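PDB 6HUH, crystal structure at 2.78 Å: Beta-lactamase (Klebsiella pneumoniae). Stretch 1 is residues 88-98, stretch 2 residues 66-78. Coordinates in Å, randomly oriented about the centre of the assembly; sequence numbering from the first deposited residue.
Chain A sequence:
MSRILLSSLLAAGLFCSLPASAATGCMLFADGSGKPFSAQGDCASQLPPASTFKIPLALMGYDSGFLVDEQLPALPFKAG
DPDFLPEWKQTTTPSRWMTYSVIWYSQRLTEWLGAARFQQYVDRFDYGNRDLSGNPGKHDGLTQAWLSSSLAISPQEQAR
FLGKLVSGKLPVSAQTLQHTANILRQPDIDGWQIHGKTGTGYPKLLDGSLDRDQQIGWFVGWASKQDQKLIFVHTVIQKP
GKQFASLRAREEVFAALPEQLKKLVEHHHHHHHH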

# COMPACT_ATOMS: atom_id res chain seq x y z
N TRP A 88 4.13 13.37 -2.47
CA TRP A 88 2.96 13.94 -3.12
C TRP A 88 3.21 14.13 -4.62
O TRP A 88 2.26 14.21 -5.39
CB TRP A 88 2.64 15.32 -2.52
CG TRP A 88 2.06 15.34 -1.13
CD1 TRP A 88 1.83 14.28 -0.30
CD2 TRP A 88 1.63 16.50 -0.42
NE1 TRP A 88 1.29 14.72 0.89
CE2 TRP A 88 1.16 16.08 0.84
CE3 TRP A 88 1.61 17.87 -0.72
CZ2 TRP A 88 0.66 16.98 1.80
CZ3 TRP A 88 1.13 18.76 0.22
CH2 TRP A 88 0.68 18.31 1.47
N LYS A 89 4.49 14.21 -5.03
CA LYS A 89 4.93 14.51 -6.40
C LYS A 89 4.62 13.43 -7.48
O LYS A 89 4.89 13.70 -8.65
CB LYS A 89 6.43 14.86 -6.42
CG LYS A 89 6.79 16.20 -5.78
CD LYS A 89 6.83 17.33 -6.81
CE LYS A 89 7.96 18.31 -6.57
NZ LYS A 89 8.11 19.27 -7.70
N GLN A 90 4.02 12.27 -7.14
CA GLN A 90 3.68 11.29 -8.18
C GLN A 90 2.19 10.97 -8.27
O GLN A 90 1.38 11.65 -7.64
CB GLN A 90 4.51 9.99 -8.05
CG GLN A 90 5.45 9.73 -9.26
CD GLN A 90 4.78 9.31 -10.57
OE1 GLN A 90 4.36 10.14 -11.39
NE2 GLN A 90 4.77 8.02 -10.85
N THR A 91 1.83 9.98 -9.11
CA THR A 91 0.46 9.50 -9.33
C THR A 91 -0.04 8.87 -8.02
O THR A 91 0.60 7.95 -7.49
CB THR A 91 0.43 8.52 -10.53
OG1 THR A 91 0.77 9.24 -11.72
CG2 THR A 91 -0.92 7.86 -10.72
N THR A 92 -1.14 9.39 -7.45
CA THR A 92 -1.64 8.81 -6.21
C THR A 92 -2.97 8.08 -6.44
O THR A 92 -3.74 8.42 -7.33
CB THR A 92 -1.68 9.84 -5.07
OG1 THR A 92 -2.55 10.89 -5.44
CG2 THR A 92 -0.30 10.42 -4.74
N THR A 93 -3.16 7.01 -5.67
CA THR A 93 -4.34 6.15 -5.65
C THR A 93 -5.02 6.38 -4.29
O THR A 93 -4.38 7.00 -3.43
CB THR A 93 -3.92 4.66 -5.85
OG1 THR A 93 -3.25 4.18 -4.69
CG2 THR A 93 -3.04 4.45 -7.04
N PRO A 94 -6.26 5.90 -4.00
CA PRO A 94 -6.86 6.16 -2.67
C PRO A 94 -6.08 5.56 -1.49
O PRO A 94 -6.19 6.05 -0.38
CB PRO A 94 -8.27 5.57 -2.81
CG PRO A 94 -8.54 5.55 -4.27
CD PRO A 94 -7.23 5.19 -4.88
N SER A 95 -5.28 4.50 -1.76
CA SER A 95 -4.44 3.79 -0.78
C SER A 95 -3.21 4.64 -0.41
O SER A 95 -2.83 4.72 0.76
CB SER A 95 -4.01 2.44 -1.35
OG SER A 95 -3.29 1.67 -0.41
N ARG A 96 -2.60 5.25 -1.43
CA ARG A 96 -1.44 6.13 -1.35
C ARG A 96 -1.85 7.51 -0.79
O ARG A 96 -1.03 8.18 -0.16
CB ARG A 96 -0.80 6.25 -2.75
CG ARG A 96 0.49 7.03 -2.78
CD ARG A 96 1.16 6.98 -4.13
NE ARG A 96 2.25 7.95 -4.23
CZ ARG A 96 3.52 7.69 -3.93
NH1 ARG A 96 3.87 6.48 -3.51
NH2 ARG A 96 4.44 8.63 -4.07
N TRP A 97 -3.12 7.92 -1.02
CA TRP A 97 -3.76 9.17 -0.55
C TRP A 97 -3.77 9.20 0.95
O TRP A 97 -3.29 10.15 1.56
CB TRP A 97 -5.20 9.18 -1.07
CG TRP A 97 -6.07 10.29 -0.60
CD1 TRP A 97 -5.77 11.62 -0.57
CD2 TRP A 97 -7.48 10.20 -0.32
NE1 TRP A 97 -6.87 12.35 -0.19
CE2 TRP A 97 -7.94 11.50 -0.04
CE3 TRP A 97 -8.38 9.13 -0.21
CZ2 TRP A 97 -9.27 11.77 0.32
CZ3 TRP A 97 -9.69 9.39 0.15
CH2 TRP A 97 -10.13 10.69 0.40
N MET A 98 -4.30 8.13 1.55
CA MET A 98 -4.41 7.94 2.99
C MET A 98 -3.04 7.88 3.65
O MET A 98 -2.80 8.57 4.65
CB MET A 98 -5.24 6.68 3.32
CG MET A 98 -6.70 6.84 3.01
SD MET A 98 -7.44 8.25 3.87
CE MET A 98 -9.10 7.76 3.89
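Stretch 2, residues 66-78: FLVDEQLPALPFK

Stretch 2 runs antiparallel to stretch 1 as an irregular segment without helix or strand, and a single antiparallel bridge between Thr 92 and Leu 75 fixes the register. Here the backbones bond reciprocally: Thr 92 N donates to Leu 75 O at 3.0 Å, while the return bond, Leu 75 N to Thr 92 O at 2.9 Å, is weak, with an N-H...O angle of 128°. Two CA-H...O contacts flank the pair, from Thr 91 CA to Leu 75 O and from Ala 74 CA to Thr 92 O, both 3.4 Å. A third hydrogen bond forms where stretch 1 enters its helix: Ser 95 N, in the first turn after the N-cap residue Thr 93, reaches Glu 70 O at 3.2 Å.

Around this anchor, stretch 2 bends about Pro 94. The Pro 94 ring points into the bend, with Pro 94 CG 3.1 Å from Asp 69 O and 3.3 Å from Leu 72 O; Asp 69 OD1 accepts bonds from Gln 71 N and Leu 72 N, bracing the turn. Leu 67 extends the apolar packing, its CD2 4.0 Å from Pro 94 CG and its CD1 3.7 Å from Trp 97 CZ3. At the other end, Phe 77 (chi1 t) turns toward stretch 1 and lays one ring face against Lys 89, whose CA lies 4.1 Å from the ring centroid.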

# COMPACT_ATOMS: atom_id res chain seq x y z
N PHE A 66 -16.66 8.84 -7.01
CA PHE A 66 -15.40 9.46 -7.41
C PHE A 66 -14.27 8.47 -7.23
O PHE A 66 -13.39 8.36 -8.09
CB PHE A 66 -15.10 10.71 -6.58
CG PHE A 66 -13.84 11.39 -7.07
CD1 PHE A 66 -13.81 12.05 -8.29
CD2 PHE A 66 -12.66 11.29 -6.36
CE1 PHE A 66 -12.65 12.67 -8.75
CE2 PHE A 66 -11.48 11.87 -6.84
CZ PHE A 66 -11.50 12.57 -8.03
N LEU A 67 -14.27 7.80 -6.07
CA LEU A 67 -13.29 6.78 -5.73
C LEU A 67 -13.92 5.45 -6.06
O LEU A 67 -15.10 5.23 -5.74
CB LEU A 67 -12.90 6.87 -4.24
CG LEU A 67 -12.38 8.21 -3.75
CD1 LEU A 67 -12.27 8.20 -2.25
CD2 LEU A 67 -11.05 8.60 -4.41
N VAL A 68 -13.19 4.61 -6.79
CA VAL A 68 -13.68 3.32 -7.28
C VAL A 68 -13.42 2.24 -6.25
O VAL A 68 -14.34 1.54 -5.84
CB VAL A 68 -13.10 2.97 -8.68
CG1 VAL A 68 -13.55 1.59 -9.15
CG2 VAL A 68 -13.47 4.04 -9.69
N ASP A 69 -12.13 2.09 -5.88
CA ASP A 69 -11.62 1.15 -4.89
C ASP A 69 -10.31 1.67 -4.32
O ASP A 69 -10.10 2.87 -4.31
CB ASP A 69 -11.50 -0.30 -5.46
CG ASP A 69 -10.73 -0.46 -6.75
OD1 ASP A 69 -9.77 0.30 -6.98
OD2 ASP A 69 -11.05 -1.40 -7.51
N GLU A 70 -9.43 0.79 -3.88
CA GLU A 70 -8.17 1.13 -3.23
C GLU A 70 -7.10 1.54 -4.25
O GLU A 70 -6.17 2.27 -3.92
CB GLU A 70 -7.69 -0.07 -2.39
CG GLU A 70 -8.65 -0.51 -1.30
CD GLU A 70 -9.86 -1.34 -1.70
OE1 GLU A 70 -9.99 -1.70 -2.89
OE2 GLU A 70 -10.69 -1.63 -0.81
N GLN A 71 -7.23 1.05 -5.47
CA GLN A 71 -6.29 1.29 -6.54
C GLN A 71 -6.77 2.40 -7.47
O GLN A 71 -5.94 3.07 -8.11
CB GLN A 71 -6.05 -0.02 -7.38
CG GLN A 71 -5.75 -1.35 -6.63
CD GLN A 71 -4.44 -1.39 -5.84
OE1 GLN A 71 -4.31 -0.83 -4.74
NE2 GLN A 71 -3.44 -2.10 -6.35
N LEU A 72 -8.10 2.58 -7.58
CA LEU A 72 -8.67 3.54 -8.52
C LEU A 72 -9.52 4.62 -7.91
O LEU A 72 -10.22 4.38 -6.92
CB LEU A 72 -9.45 2.79 -9.59
CG LEU A 72 -8.57 2.04 -10.58
CD1 LEU A 72 -9.07 0.64 -10.78
CD2 LEU A 72 -8.44 2.80 -11.90
N PRO A 73 -9.47 5.86 -8.47
CA PRO A 73 -8.65 6.31 -9.61
C PRO A 73 -7.19 6.65 -9.26
O PRO A 73 -6.89 7.08 -8.15
CB PRO A 73 -9.41 7.53 -10.09
CG PRO A 73 -9.97 8.14 -8.82
CD PRO A 73 -10.26 6.97 -7.90
N ALA A 74 -6.28 6.43 -10.20
CA ALA A 74 -4.87 6.76 -10.04
C ALA A 74 -4.68 8.14 -10.71
O ALA A 74 -4.45 8.23 -11.92
CB ALA A 74 -3.99 5.71 -10.69
N LEU A 75 -4.89 9.20 -9.93
CA LEU A 75 -4.80 10.56 -10.48
C LEU A 75 -3.36 11.11 -10.55
O LEU A 75 -2.62 10.98 -9.57
CB LEU A 75 -5.73 11.54 -9.73
CG LEU A 75 -7.23 11.16 -9.58
CD1 LEU A 75 -7.97 12.22 -8.78
CD2 LEU A 75 -7.93 10.95 -10.93
N PRO A 76 -2.93 11.71 -11.68
CA PRO A 76 -1.56 12.24 -11.75
C PRO A 76 -1.37 13.60 -11.07
O PRO A 76 -2.30 14.42 -11.02
CB PRO A 76 -1.31 12.35 -13.25
CG PRO A 76 -2.66 12.66 -13.82
CD PRO A 76 -3.65 11.92 -12.96
N PHE A 77 -0.14 13.87 -10.61
CA PHE A 77 0.25 15.16 -10.03
C PHE A 77 0.34 16.18 -11.18
O PHE A 77 0.86 15.85 -12.24
CB PHE A 77 1.61 15.01 -9.33
CG PHE A 77 2.19 16.30 -8.79
CD1 PHE A 77 1.81 16.80 -7.55
CD2 PHE A 77 3.16 17.00 -9.51
CE1 PHE A 77 2.37 17.98 -7.04
CE2 PHE A 77 3.71 18.18 -9.01
CZ PHE A 77 3.31 18.66 -7.78
N LYS A 78 -0.12 17.41 -10.96
CA LYS A 78 -0.06 18.45 -12.00
C LYS A 78 0.71 19.68 -11.47
O LYS A 78 0.66 19.93 -10.27
CB LYS A 78 -1.47 18.89 -12.42
CG LYS A 78 -2.32 17.84 -13.13
CD LYS A 78 -3.73 18.38 -13.37
CE LYS A 78 -4.76 17.32 -13.63
NZ LYS A 78 -6.13 17.87 -13.46